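Local coordinates for protein metallo-beta-lactamase (Pseudomonas stutzeri, PDB 4ZEJ) that probably hydrolyses beta-lactam antibiotics to substituted beta-amino acids as a zinc-dependent class B enzyme that confers antibiotic resistance, at residues F44-P49 / V73-H78. Sequence-based numbering, arbitrary orientation.
With ZN (zinc ion), chain D.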
loop_
_atom_site.group_PDB
_atom_site.type_symbol
_atom_site.label_atom_id
_atom_site.label_comp_id
_atom_site.label_asym_id
_atom_site.label_seq_id
_atom_site.Cartn_x
_atom_site.Cartn_y
_atom_site.Cartn_z
ATOM N N PHE A 44 11.884 2.457 -5.352
ATOM C CA PHE A 44 10.503 2.729 -5.678
ATOM C C PHE A 44 9.688 2.672 -4.390
ATOM O O PHE A 44 9.896 1.785 -3.547
ATOM C CB PHE A 44 9.978 1.724 -6.707
ATOM C CG PHE A 44 8.794 2.218 -7.485
ATOM C CD1 PHE A 44 8.970 2.932 -8.667
ATOM C CD2 PHE A 44 7.505 1.980 -7.042
ATOM C CE1 PHE A 44 7.877 3.396 -9.391
ATOM C CE2 PHE A 44 6.405 2.447 -7.760
ATOM C CZ PHE A 44 6.598 3.151 -8.935
ATOM N N ILE A 45 8.767 3.624 -4.245
ATOM C CA ILE A 45 7.942 3.735 -3.048
ATOM C C ILE A 45 6.596 3.041 -3.283
ATOM O O ILE A 45 5.943 3.309 -4.279
ATOM C CB ILE A 45 7.731 5.233 -2.666
ATOM C CG1 ILE A 45 9.065 5.865 -2.226
ATOM C CG2 ILE A 45 6.699 5.374 -1.556
ATOM C CD1 ILE A 45 9.076 7.378 -2.231
ATOM N N VAL A 46 6.187 2.158 -2.367
ATOM C CA VAL A 46 4.860 1.543 -2.392
ATOM C C VAL A 46 4.064 2.182 -1.250
ATOM O O VAL A 46 4.324 1.908 -0.068
ATOM C CB VAL A 46 4.899 -0.006 -2.253
ATOM C CG1 VAL A 46 3.492 -0.587 -2.331
ATOM C CG2 VAL A 46 5.789 -0.626 -3.333
ATOM N N ASP A 47 3.121 3.042 -1.637
ATOM C CA ASP A 47 2.318 3.901 -0.761
ATOM C C ASP A 47 3.109 4.998 -0.047
ATOM O O ASP A 47 4.197 4.776 0.460
ATOM C CB ASP A 47 1.486 3.080 0.219
ATOM C CG ASP A 47 0.360 2.333 -0.467
ATOM O OD1 ASP A 47 -0.215 2.866 -1.443
ATOM O OD2 ASP A 47 0.000 1.240 0.006
ATOM N N THR A 48 2.545 6.201 -0.026
ATOM C CA THR A 48 3.208 7.317 0.597
ATOM C C THR A 48 3.000 7.265 2.104
ATOM O O THR A 48 2.043 6.634 2.585
ATOM C CB THR A 48 2.726 8.686 0.077
ATOM O OG1 THR A 48 1.425 8.998 0.590
ATOM C CG2 THR A 48 2.717 8.732 -1.441
ATOM N N PRO A 49 3.883 7.939 2.855
ATOM C CA PRO A 49 3.557 8.239 4.243
ATOM C C PRO A 49 2.307 9.095 4.342
ATOM O O PRO A 49 1.817 9.622 3.341
ATOM C CB PRO A 49 4.786 8.992 4.736
ATOM C CG PRO A 49 5.891 8.484 3.877
ATOM C CD PRO A 49 5.256 8.347 2.529
ATOM N N VAL A 73 3.907 4.269 -6.099
ATOM C CA VAL A 73 2.575 3.775 -6.475
ATOM C C VAL A 73 1.709 3.743 -5.226
ATOM O O VAL A 73 2.216 3.427 -4.145
ATOM C CB VAL A 73 2.613 2.387 -7.153
ATOM C CG1 VAL A 73 3.102 1.284 -6.202
ATOM C CG2 VAL A 73 1.245 2.022 -7.708
ATOM N N SER A 74 0.427 4.098 -5.372
ATOM C CA SER A 74 -0.537 4.048 -4.270
ATOM C C SER A 74 -1.545 2.922 -4.521
ATOM O O SER A 74 -1.972 2.706 -5.662
ATOM C CB SER A 74 -1.250 5.383 -4.082
ATOM O OG SER A 74 -0.332 6.394 -3.696
ATOM N N THR A 75 -1.907 2.204 -3.461
ATOM C CA THR A 75 -2.679 0.951 -3.572
ATOM C C THR A 75 -4.188 1.107 -3.349
ATOM O O THR A 75 -4.940 0.184 -3.625
ATOM C CB THR A 75 -2.113 -0.142 -2.656
ATOM O OG1 THR A 75 -2.138 0.299 -1.294
ATOM C CG2 THR A 75 -0.667 -0.486 -3.060
ATOM N N HIS A 76 -4.623 2.260 -2.843
ATOM C CA HIS A 76 -6.019 2.722 -3.019
ATOM C C HIS A 76 -6.052 4.223 -2.736
ATOM O O HIS A 76 -5.019 4.799 -2.434
ATOM C CB HIS A 76 -7.070 1.918 -2.218
ATOM C CG HIS A 76 -7.058 2.152 -0.745
ATOM N ND1 HIS A 76 -6.138 1.559 0.090
ATOM C CD2 HIS A 76 -7.881 2.866 0.053
ATOM C CE1 HIS A 76 -6.377 1.922 1.332
ATOM N NE2 HIS A 76 -7.428 2.712 1.337
ATOM N N TRP A 77 -7.208 4.859 -2.853
ATOM C CA TRP A 77 -7.251 6.335 -2.889
ATOM C C TRP A 77 -7.154 7.057 -1.545
ATOM O O TRP A 77 -6.867 8.254 -1.517
ATOM C CB TRP A 77 -8.471 6.819 -3.663
ATOM C CG TRP A 77 -9.792 6.706 -2.953
ATOM C CD1 TRP A 77 -10.606 5.618 -2.899
ATOM C CD2 TRP A 77 -10.463 7.746 -2.226
ATOM N NE1 TRP A 77 -11.746 5.911 -2.186
ATOM C CE2 TRP A 77 -11.682 7.211 -1.763
ATOM C CE3 TRP A 77 -10.146 9.076 -1.918
ATOM C CZ2 TRP A 77 -12.588 7.960 -0.991
ATOM C CZ3 TRP A 77 -11.053 9.828 -1.163
ATOM C CH2 TRP A 77 -12.255 9.265 -0.710
ATOM N N HIS A 78 -7.381 6.360 -0.435
ATOM C CA HIS A 78 -7.455 7.045 0.862
ATOM C C HIS A 78 -6.134 7.688 1.252
ATOM O O HIS A 78 -5.067 7.294 0.767
ATOM C CB HIS A 78 -7.941 6.109 1.971
ATOM C CG HIS A 78 -9.374 5.701 1.823
ATOM N ND1 HIS A 78 -9.878 4.527 2.337
ATOM C CD2 HIS A 78 -10.409 6.309 1.201
ATOM C CE1 HIS A 78 -11.170 4.448 2.068
ATOM N NE2 HIS A 78 -11.512 5.512 1.369
HETATM ZN ZN ZN D . -8.719 2.994 3.044
HETATM O O HOH W 1 -9.855 3.671 5.190
#
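The carboxylate of Asp-47 meets Thr-75 with both oxygens, each using its syn lone pair: OD1 accepts from the Thr-75 backbone N (2.7 Å) and OD2 from the Thr-75 OG1 hydroxyl (2.7 Å). Gripped at both oxygens by one residue, the carboxylate has its rotation fixed. On the threonine side, OG1 lies between its own backbone N and carbonyl carbon (chi1 59°), which turns the hydroxyl to the same acceptor group as the N-H. A salt bridge from OD2 to Arg-81 adds a further partner and would favour the ionised carboxylate in this buried place.

Backbone pairing brings the two segments side by side. Val-73 N donates to Ile-45 O (2.9 Å), and Asp-47 N to Val-73 O (2.7 Å), making a parallel bridge between Val-46 and Val-73. The Phe-44 side chain crosses that of Val-73 at about a right angle, CE2 touching CG1 (3.8 Å), with Val-73 CB at the ring edge, while Phe-154 of strand 152-156, in the other sheet, touches Val-46, Asp-47 and Thr-75.

Just beyond Thr-75, His-76 NE2 (2.2 Å) and His-78 ND1 (2.0 Å) bind a zinc ion whose third protein ligand is His-138. Asp-47 thus holds the residue immediately before the zinc ligand His-76, tying to the end of strand 42-46 the start of the loop that carries the HxHxD zinc-binding motif of the metallo-beta-lactamase alpha-beta/beta-alpha fold.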